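Local coordinates for protein peptidase M42 (Thaumarchaeota archaeon SCGC AB-539-E09, PDB 5DS0) that probably acts as a cobalt-binding TET aminopeptidase of the M42 family, trimming residues from the amino ends of peptides within a twelve-subunit assembly, at residues Gly89-Ser93 / Gln94-Gly98; Val102-Cys106 / Lys107-His111; Thr211-Glu214 / Glu215-Leu218. All blocks are in the same frame, centred on the assembly; numbering follows the deposited sequence.

Interaction 1: Gly89-Ser93 / Gln94-Gly98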
ATOM      1  N   GLY C  89      16.560  30.455   1.061  1.00 33.89           N
ATOM      2  CA  GLY C  89      17.435  29.627   0.227  1.00 33.20           C
ATOM      3  C   GLY C  89      17.111  28.175   0.481  1.00 32.44           C
ATOM      4  O   GLY C  89      16.336  27.857   1.374  1.00 32.15           O
ATOM      5  N   GLY C  90      17.697  27.300  -0.321  1.00 32.29           N
ATOM      6  CA  GLY C  90      17.367  25.881  -0.283  1.00 32.05           C
ATOM      7  C   GLY C  90      18.094  25.166   0.828  1.00 31.35           C
ATOM      8  O   GLY C  90      19.323  25.178   0.869  1.00 31.61           O
ATOM      9  N   TRP C  91      17.331  24.555   1.732  1.00 30.95           N
ATOM     10  CA  TRP C  91      17.858  23.742   2.825  1.00 30.24           C
ATOM     11  C   TRP C  91      17.305  22.332   2.735  1.00 30.14           C
ATOM     12  O   TRP C  91      16.162  22.143   2.404  1.00 30.22           O
ATOM     13  CB  TRP C  91      17.397  24.300   4.175  1.00 30.03           C
ATOM     14  CG  TRP C  91      18.103  25.494   4.662  1.00 29.89           C
ATOM     15  CD1 TRP C  91      17.746  26.788   4.475  1.00 30.12           C
ATOM     16  CD2 TRP C  91      19.273  25.515   5.472  1.00 29.61           C
ATOM     17  NE1 TRP C  91      18.637  27.622   5.101  1.00 29.96           N
ATOM     18  CE2 TRP C  91      19.589  26.859   5.719  1.00 29.65           C
ATOM     19  CE3 TRP C  91      20.091  24.527   6.008  1.00 29.48           C
ATOM     20  CZ2 TRP C  91      20.690  27.240   6.478  1.00 29.56           C
ATOM     21  CZ3 TRP C  91      21.176  24.909   6.767  1.00 29.39           C
ATOM     22  CH2 TRP C  91      21.467  26.248   6.992  1.00 29.31           C
ATOM     23  N   TRP C  92      18.116  21.345   3.074  1.00 30.24           N
ATOM     24  CA  TRP C  92      17.616  19.996   3.298  1.00 30.62           C
ATOM     25  C   TRP C  92      17.155  19.881   4.748  1.00 30.93           C
ATOM     26  O   TRP C  92      17.929  20.181   5.665  1.00 31.42           O
ATOM     27  CB  TRP C  92      18.730  18.991   3.026  1.00 30.57           C
ATOM     28  CG  TRP C  92      18.305  17.560   3.039  1.00 30.55           C
ATOM     29  CD1 TRP C  92      17.061  17.080   2.855  1.00 30.95           C
ATOM     30  CD2 TRP C  92      19.157  16.430   3.208  1.00 30.57           C
ATOM     31  NE1 TRP C  92      17.068  15.708   2.915  1.00 31.46           N
ATOM     32  CE2 TRP C  92      18.350  15.286   3.131  1.00 31.12           C
ATOM     33  CE3 TRP C  92      20.526  16.275   3.419  1.00 30.31           C
ATOM     34  CZ2 TRP C  92      18.862  14.004   3.261  1.00 31.36           C
ATOM     35  CZ3 TRP C  92      21.034  15.006   3.539  1.00 30.75           C
ATOM     36  CH2 TRP C  92      20.206  13.884   3.461  1.00 31.13           C
ATOM     37  N   SER C  93      15.922  19.444   4.978  1.00 31.42           N
ATOM     38  CA  SER C  93      15.378  19.452   6.334  1.00 31.46           C
ATOM     39  C   SER C  93      16.211  18.572   7.279  1.00 31.08           C
ATOM     40  O   SER C  93      16.370  18.887   8.462  1.00 30.66           O
ATOM     41  CB  SER C  93      13.925  19.011   6.342  1.00 32.10           C
ATOM     42  OG  SER C  93      13.834  17.611   6.131  1.00 33.85           O
ATOM     43  N   GLN C  94      16.803  17.514   6.745  1.00 31.05           N
ATOM     44  CA  GLN C  94      17.508  16.550   7.593  1.00 31.14           C
ATOM     45  C   GLN C  94      18.812  17.040   8.256  1.00 29.97           C
ATOM     46  O   GLN C  94      19.303  16.399   9.190  1.00 29.73           O
ATOM     47  CB  GLN C  94      17.749  15.280   6.810  1.00 32.20           C
ATOM     48  CG  GLN C  94      16.444  14.682   6.301  1.00 33.36           C
ATOM     49  CD  GLN C  94      16.504  13.166   6.159  1.00 35.01           C
ATOM     50  OE1 GLN C  94      17.021  12.471   7.041  1.00 36.06           O
ATOM     51  NE2 GLN C  94      15.989  12.648   5.053  1.00 35.73           N
ATOM     52  N   VAL C  95      19.333  18.182   7.802  1.00 29.01           N
ATOM     53  CA  VAL C  95      20.494  18.821   8.451  1.00 28.55           C
ATOM     54  C   VAL C  95      20.143  19.930   9.459  1.00 27.86           C
ATOM     55  O   VAL C  95      21.039  20.573   9.974  1.00 27.46           O
ATOM     56  CB  VAL C  95      21.487  19.424   7.431  1.00 28.63           C
ATOM     57  CG1 VAL C  95      22.005  18.367   6.485  1.00 29.13           C
ATOM     58  CG2 VAL C  95      20.858  20.576   6.641  1.00 28.61           C
ATOM     59  N   LEU C  96      18.860  20.139   9.742  1.00 27.66           N
ATOM     60  CA  LEU C  96      18.425  21.260  10.555  1.00 27.52           C
ATOM     61  C   LEU C  96      18.268  20.965  12.040  1.00 27.88           C
ATOM     62  O   LEU C  96      18.725  21.740  12.864  1.00 27.77           O
ATOM     63  CB  LEU C  96      17.104  21.804  10.026  1.00 27.59           C
ATOM     64  CG  LEU C  96      17.121  22.455   8.644  1.00 27.61           C
ATOM     65  CD1 LEU C  96      15.705  22.844   8.235  1.00 27.67           C
ATOM     66  CD2 LEU C  96      18.032  23.676   8.626  1.00 27.45           C
ATOM     67  N   LEU C  97      17.574  19.894  12.394  1.00 28.62           N
ATOM     68  CA  LEU C  97      17.297  19.602  13.803  1.00 29.28           C
ATOM     69  C   LEU C  97      18.531  19.571  14.672  1.00 29.92           C
ATOM     70  O   LEU C  97      19.561  18.975  14.311  1.00 30.42           O
ATOM     71  CB  LEU C  97      16.584  18.268  13.964  1.00 29.77           C
ATOM     72  CG  LEU C  97      15.066  18.300  13.792  1.00 30.20           C
ATOM     73  CD1 LEU C  97      14.483  16.935  14.134  1.00 30.64           C
ATOM     74  CD2 LEU C  97      14.421  19.373  14.655  1.00 30.16           C
ATOM     75  N   GLY C  98      18.428  20.245  15.813  1.00 30.37           N
ATOM     76  CA  GLY C  98      19.485  20.237  16.821  1.00 30.99           C
ATOM     77  C   GLY C  98      20.574  21.255  16.592  1.00 30.86           C
ATOM     78  O   GLY C  98      21.553  21.288  17.341  1.00 31.00           O
TER

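Interaction 2: Val102-Cys106 / Lys107-His111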
ATOM      1  N   VAL C 102      21.464  31.925  15.187  1.00 33.78           N
ATOM      2  CA  VAL C 102      21.445  33.220  15.836  1.00 34.67           C
ATOM      3  C   VAL C 102      20.560  34.184  15.040  1.00 34.91           C
ATOM      4  O   VAL C 102      20.653  34.279  13.817  1.00 34.16           O
ATOM      5  CB  VAL C 102      22.878  33.767  16.083  1.00 35.16           C
ATOM      6  CG1 VAL C 102      23.750  33.642  14.854  1.00 35.10           C
ATOM      7  CG2 VAL C 102      22.835  35.211  16.524  1.00 35.84           C
ATOM      8  N   VAL C 103      19.720  34.897  15.777  1.00 35.43           N
ATOM      9  CA  VAL C 103      18.739  35.800  15.232  1.00 36.31           C
ATOM     10  C   VAL C 103      19.219  37.205  15.478  1.00 37.60           C
ATOM     11  O   VAL C 103      19.646  37.514  16.588  1.00 38.54           O
ATOM     12  CB  VAL C 103      17.411  35.656  15.987  1.00 36.43           C
ATOM     13  CG1 VAL C 103      16.335  36.509  15.347  1.00 36.99           C
ATOM     14  CG2 VAL C 103      16.965  34.208  16.029  1.00 36.10           C
ATOM     15  N   ARG C 104      19.136  38.066  14.476  1.00 38.89           N
ATOM     16  CA  ARG C 104      19.506  39.464  14.678  1.00 41.17           C
ATOM     17  C   ARG C 104      18.278  40.319  14.934  1.00 42.17           C
ATOM     18  O   ARG C 104      17.468  40.535  14.036  1.00 43.28           O
ATOM     19  CB  ARG C 104      20.292  40.024  13.498  1.00 41.74           C
ATOM     20  CG  ARG C 104      20.902  41.378  13.812  1.00 42.94           C
ATOM     21  CD  ARG C 104      21.727  41.915  12.660  1.00 43.41           C
ATOM     22  NE  ARG C 104      20.888  42.178  11.491  1.00 43.82           N
ATOM     23  CZ  ARG C 104      21.346  42.370  10.256  1.00 43.77           C
ATOM     24  NH1 ARG C 104      22.650  42.343  10.008  1.00 43.88           N
ATOM     25  NH2 ARG C 104      20.492  42.590   9.264  1.00 44.13           N
ATOM     26  N   THR C 105      18.139  40.780  16.173  1.00 43.42           N
ATOM     27  CA  THR C 105      17.037  41.646  16.570  1.00 44.84           C
ATOM     28  C   THR C 105      17.521  43.082  16.653  1.00 46.11           C
ATOM     29  O   THR C 105      18.710  43.353  16.485  1.00 46.37           O
ATOM     30  CB  THR C 105      16.472  41.240  17.949  1.00 44.81           C
ATOM     31  OG1 THR C 105      17.466  41.423  18.960  1.00 44.51           O
ATOM     32  CG2 THR C 105      16.036  39.793  17.935  1.00 43.74           C
ATOM     33  N   CYS C 106      16.590  44.000  16.901  1.00 46.92           N
ATOM     34  CA  CYS C 106      16.941  45.390  17.192  1.00 48.29           C
ATOM     35  C   CYS C 106      17.808  45.511  18.473  1.00 48.96           C
ATOM     36  O   CYS C 106      18.590  46.444  18.602  1.00 50.22           O
ATOM     37  CB  CYS C 106      15.668  46.246  17.306  1.00 49.00           C
ATOM     38  SG  CYS C 106      14.441  45.602  18.474  1.00 47.85           S
ATOM     39  N   LYS C 107      17.680  44.562  19.400  1.00 49.19           N
ATOM     40  CA  LYS C 107      18.492  44.549  20.625  1.00 49.76           C
ATOM     41  C   LYS C 107      19.812  43.793  20.501  1.00 48.52           C
ATOM     42  O   LYS C 107      20.560  43.725  21.471  1.00 48.73           O
ATOM     43  CB  LYS C 107      17.690  43.950  21.775  1.00 50.79           C
ATOM     44  CG  LYS C 107      16.446  44.755  22.107  1.00 53.70           C
ATOM     45  CD  LYS C 107      15.868  44.358  23.453  1.00 56.25           C
ATOM     46  CE  LYS C 107      14.646  45.203  23.769  1.00 58.78           C
ATOM     47  NZ  LYS C 107      13.882  44.695  24.944  1.00 59.54           N
ATOM     48  N   GLY C 108      20.097  43.227  19.330  1.00 46.85           N
ATOM     49  CA  GLY C 108      21.335  42.479  19.110  1.00 45.55           C
ATOM     50  C   GLY C 108      21.121  41.008  18.805  1.00 43.80           C
ATOM     51  O   GLY C 108      20.008  40.567  18.533  1.00 43.33           O
HETATM   52  N   MSE C 109      22.201  40.240  18.881  1.00 43.43           N
HETATM   53  CA  MSE C 109      22.182  38.816  18.548  1.00 42.21           C
HETATM   54  C   MSE C 109      21.516  38.015  19.622  1.00 40.84           C
HETATM   55  O   MSE C 109      21.825  38.142  20.793  1.00 40.95           O
HETATM   56  CB  MSE C 109      23.598  38.274  18.373  1.00 43.21           C
HETATM   57  CG  MSE C 109      24.361  38.927  17.225  1.00 45.90           C
HETATM   58 SE   MSE C 109      23.468  38.703  15.466  0.82 52.10          SE
HETATM   59  CE  MSE C 109      24.593  39.928  14.412  1.00 51.80           C
ATOM     60  N   VAL C 110      20.592  37.159  19.219  1.00 40.51           N
ATOM     61  CA  VAL C 110      19.914  36.254  20.135  1.00 40.74           C
ATOM     62  C   VAL C 110      20.115  34.813  19.682  1.00 39.39           C
ATOM     63  O   VAL C 110      19.770  34.458  18.564  1.00 38.15           O
ATOM     64  CB  VAL C 110      18.412  36.546  20.166  1.00 41.65           C
ATOM     65  CG1 VAL C 110      17.681  35.528  21.041  1.00 41.93           C
ATOM     66  CG2 VAL C 110      18.162  37.967  20.651  1.00 41.94           C
ATOM     67  N   HIS C 111      20.656  33.984  20.565  1.00 39.40           N
ATOM     68  CA  HIS C 111      20.971  32.611  20.212  1.00 39.07           C
ATOM     69  C   HIS C 111      19.800  31.698  20.435  1.00 37.99           C
ATOM     70  O   HIS C 111      18.978  31.930  21.311  1.00 38.45           O
ATOM     71  CB  HIS C 111      22.160  32.123  21.017  1.00 40.03           C
ATOM     72  CG  HIS C 111      23.404  32.872  20.715  1.00 41.29           C
ATOM     73  ND1 HIS C 111      24.191  32.589  19.624  1.00 42.51           N
ATOM     74  CD2 HIS C 111      23.973  33.934  21.325  1.00 42.93           C
ATOM     75  CE1 HIS C 111      25.212  33.424  19.588  1.00 43.23           C
ATOM     76  NE2 HIS C 111      25.104  34.249  20.611  1.00 43.82           N
TER

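Interaction 3: Thr211-Glu214 / Glu215-Leu218. With CO (cobalt (II) ion), chain U.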
ATOM      1  N   THR C 211      27.792  39.995  -5.149  1.00 34.53           N
ATOM      2  CA  THR C 211      26.365  40.064  -5.397  1.00 35.06           C
ATOM      3  C   THR C 211      25.540  39.640  -4.196  1.00 35.07           C
ATOM      4  O   THR C 211      26.019  38.914  -3.330  1.00 35.13           O
ATOM      5  CB  THR C 211      25.981  39.179  -6.606  1.00 35.06           C
ATOM      6  OG1 THR C 211      26.683  37.930  -6.534  1.00 35.53           O
ATOM      7  CG2 THR C 211      26.349  39.861  -7.895  1.00 34.87           C
ATOM      8  N   VAL C 212      24.283  40.068  -4.187  1.00 35.39           N
ATOM      9  CA  VAL C 212      23.340  39.703  -3.134  1.00 36.27           C
ATOM     10  C   VAL C 212      22.212  38.840  -3.678  1.00 36.21           C
ATOM     11  O   VAL C 212      21.978  38.781  -4.884  1.00 37.20           O
ATOM     12  CB  VAL C 212      22.741  40.946  -2.429  1.00 37.25           C
ATOM     13  CG1 VAL C 212      23.836  41.722  -1.711  1.00 37.55           C
ATOM     14  CG2 VAL C 212      21.984  41.837  -3.405  1.00 37.71           C
ATOM     15  N   GLN C 213      21.531  38.164  -2.766  1.00 36.01           N
ATOM     16  CA  GLN C 213      20.322  37.416  -3.076  1.00 36.53           C
ATOM     17  C   GLN C 213      20.431  36.373  -4.199  1.00 36.30           C
ATOM     18  O   GLN C 213      19.474  36.171  -4.934  1.00 36.19           O
ATOM     19  CB  GLN C 213      19.174  38.403  -3.369  1.00 36.92           C
ATOM     20  CG  GLN C 213      18.786  39.217  -2.146  1.00 36.65           C
ATOM     21  CD  GLN C 213      17.522  40.023  -2.334  1.00 36.70           C
ATOM     22  OE1 GLN C 213      16.485  39.519  -2.778  1.00 37.01           O
ATOM     23  NE2 GLN C 213      17.586  41.274  -1.950  1.00 37.11           N
ATOM     24  N   GLU C 214      21.571  35.690  -4.312  1.00 36.48           N
ATOM     25  CA  GLU C 214      21.690  34.547  -5.235  1.00 36.31           C
ATOM     26  C   GLU C 214      20.828  33.388  -4.774  1.00 35.76           C
ATOM     27  O   GLU C 214      20.141  32.774  -5.576  1.00 35.50           O
ATOM     28  CB  GLU C 214      23.132  34.051  -5.333  1.00 37.26           C
ATOM     29  CG  GLU C 214      23.440  33.051  -6.459  1.00 38.16           C
ATOM     30  CD  GLU C 214      23.228  31.552  -6.142  1.00 39.40           C
ATOM     31  OE1 GLU C 214      23.357  31.087  -4.974  1.00 42.00           O
ATOM     32  OE2 GLU C 214      22.950  30.794  -7.097  1.00 39.67           O
ATOM     33  N   GLU C 215      20.853  33.095  -3.473  1.00 35.96           N
ATOM     34  CA  GLU C 215      20.259  31.863  -2.963  1.00 36.69           C
ATOM     35  C   GLU C 215      18.721  31.853  -3.059  1.00 36.70           C
ATOM     36  O   GLU C 215      18.112  30.798  -2.894  1.00 36.19           O
ATOM     37  CB  GLU C 215      20.715  31.562  -1.518  1.00 36.66           C
ATOM     38  CG  GLU C 215      22.217  31.387  -1.338  1.00 37.03           C
ATOM     39  CD  GLU C 215      22.777  30.027  -1.796  1.00 37.34           C
ATOM     40  OE1 GLU C 215      22.125  29.352  -2.597  1.00 37.16           O
ATOM     41  OE2 GLU C 215      23.883  29.618  -1.349  1.00 37.16           O
ATOM     42  N   VAL C 216      18.115  33.009  -3.333  1.00 36.66           N
ATOM     43  CA  VAL C 216      16.658  33.118  -3.455  1.00 37.23           C
ATOM     44  C   VAL C 216      16.175  33.437  -4.880  1.00 38.14           C
ATOM     45  O   VAL C 216      14.994  33.718  -5.063  1.00 40.15           O
ATOM     46  CB  VAL C 216      16.034  34.166  -2.470  1.00 36.51           C
ATOM     47  CG1 VAL C 216      16.256  33.763  -1.028  1.00 36.19           C
ATOM     48  CG2 VAL C 216      16.572  35.566  -2.715  1.00 36.71           C
ATOM     49  N   GLY C 217      17.046  33.372  -5.886  1.00 37.68           N
ATOM     50  CA  GLY C 217      16.615  33.585  -7.277  1.00 37.84           C
ATOM     51  C   GLY C 217      17.512  34.438  -8.165  1.00 38.50           C
ATOM     52  O   GLY C 217      17.029  35.062  -9.127  1.00 41.33           O
ATOM     53  N   LEU C 218      18.813  34.458  -7.881  1.00 37.78           N
ATOM     54  CA  LEU C 218      19.808  35.151  -8.723  1.00 37.23           C
ATOM     55  C   LEU C 218      19.485  36.642  -8.904  1.00 36.46           C
ATOM     56  O   LEU C 218      19.694  37.217  -9.973  1.00 36.65           O
ATOM     57  CB  LEU C 218      19.952  34.435 -10.082  1.00 36.90           C
ATOM     58  CG  LEU C 218      19.901  32.904 -10.045  1.00 36.81           C
ATOM     59  CD1 LEU C 218      19.923  32.324 -11.458  1.00 36.94           C
ATOM     60  CD2 LEU C 218      21.034  32.345  -9.193  1.00 36.75           C
TER
HETATM   61 CO    CO U 402      24.158  28.076  -2.896  1.00 29.98          CO

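Interaction 1: Gly89-Ser93 / Gln94-Gly98
Leu96 N donates to Ser93 O at 3.1 Å, and just before it Val95 N donates to Trp92 O at 3.2 Å, the i to i+3 bonds of a short 3-10 turn. The turn brings three side chains back onto the two tryptophans that precede it. Trp92 offers a ring face to Gln94, whose CB sits over the five-membered ring, 4.0 Å from its centroid, in a CH-pi contact; a first torsion of -172°, which sets CG opposite the backbone N, lays the indole against that side chain. Further out, Gln94 CG passes 3.6 Å from Trp92 NE1, and its amide plane is turned 55° from the indole. That amide is committed across a subunit boundary: OE1 accepts from Val131 N and NE2 donates to Lys129 O, both of the second subunit. On the other indole, Val95 CG2 meets Trp91 CE3 at the ring edge, 4.1 Å away, while Leu96 CD2 comes in obliquely against the same carbon. Trp91 stacks on Phe72 and donates NE1 to Gly71 O, and Gly90 O is hydrogen-bonded to ND1 of His325, a ligand of one cobalt ion. The whole segment lies in the loop between strands 82-88 and 100-105, with Gly98 bonded through its backbone to Ile114 of strand 108-115.

Interaction 2: Val102-Cys106 / Lys107-His111
Residues 102-105 and 108-111, parts of strands 100-105 and 108-115, run antiparallel, joined by paired backbone bonds between Val103 and Val110 (2.8 Å for Val103 N to Val110 O) and between Thr105 and Gly108, where a type I turn reverses the chain. Thr105 ties the turn a second time. Its OG1, set between the backbone N and the carbonyl carbon (chi1 64°), donates in the carbonyl plane to a lone pair of Gly108 O at 2.7 Å, so this oxygen takes two bonds from one residue; a weak bond also runs from Lys107 N to OG1. A valine in place of Thr105 would probably cost Gly108 O its second bond from this residue, and Lys107 N its weak one. Thr105 and Val110 cross at about a right angle, their CG2 methyls 3.9 Å apart. On the other face Met109, modelled as selenomethionine, lies beside Arg104 with CE 3.9 Å from Arg104 CD, and its CB touches Val102 CG2 at 3.7 Å. Val102 CG2 also lies over a face of the His111 ring. The Arg104 guanidinium salt-bridges Glu25. This is a beta hairpin with a two-residue loop, forming adjacent strands of the six-stranded antiparallel barrel.

Interaction 3: Thr211-Glu214 / Glu215-Leu218
Residues 211-218 link strand 205-211 to helix 219-228 and carry two consecutive acids of the dinuclear cobalt site, Glu214 and Glu215. Glu215 grips one cobalt ion with both carboxylate oxygens, OE1 at 2.4 Å and OE2 at 2.2 Å; Asp180 and His325 complete the protein ligands of this ion. Glu214 belongs to the site of the other cobalt ion, with His66, Asp180 and Glu237, so that Asp180 is common to the two. Although adjacent in sequence, the glutamates send their carboxylates toward the same metal pair, their planes 59° apart and Glu214 OE1 lying 3.2 Å from Glu215 OE1. In Glu214, CG lies anti to the backbone N (chi1 -168°) and the chain then bends at chi2, running alongside Leu218, whose CD2 is 3.7 Å from Glu214 CG. The backbone is closed by Glu214 O, which accepts from Gly217 N at 3.2 Å and from Leu218 N at 3.1 Å, both donors arriving from the same side of its carbonyl plane. Leu218 then takes the N-cap position of the helix. Gln213 CB packs on Val216 CG2 at 3.9 Å, and Ile270 of the third subunit lies against both residues. Asp68 accepts from Glu215 N, which makes it a second-shell residue for the metal ligand. Consecutive glutamates thus serve different ions, and because two bonds to Glu214 O hold the short turn closed, the relative placement of the two ligands is likely to depend on that turn.

Interactions 1 and 2 adjoin in sequence: interaction 1 lies in a loop joining barrel strands, interaction 2 in the barrel itself. Interaction 3 is closest to the centre of the chain, its own centre about 9 Å away against 17 and 23 Å. Interaction 2 holds two barrel strands in register through backbone bonds and apolar side chains, with its turn at the surface. In interaction 1 aromatic and apolar groups dominate, whereas interaction 3 is ruled by carboxylates and metal. Both meet neighbouring subunits, 1 by hydrogen bonds and packing, 3 by packing. Interaction 3 touches interaction 1 through Val216 CG1, 3.9 Å from Gly89 N, while interaction 2 stays about 12 Å from it at the nearest atoms.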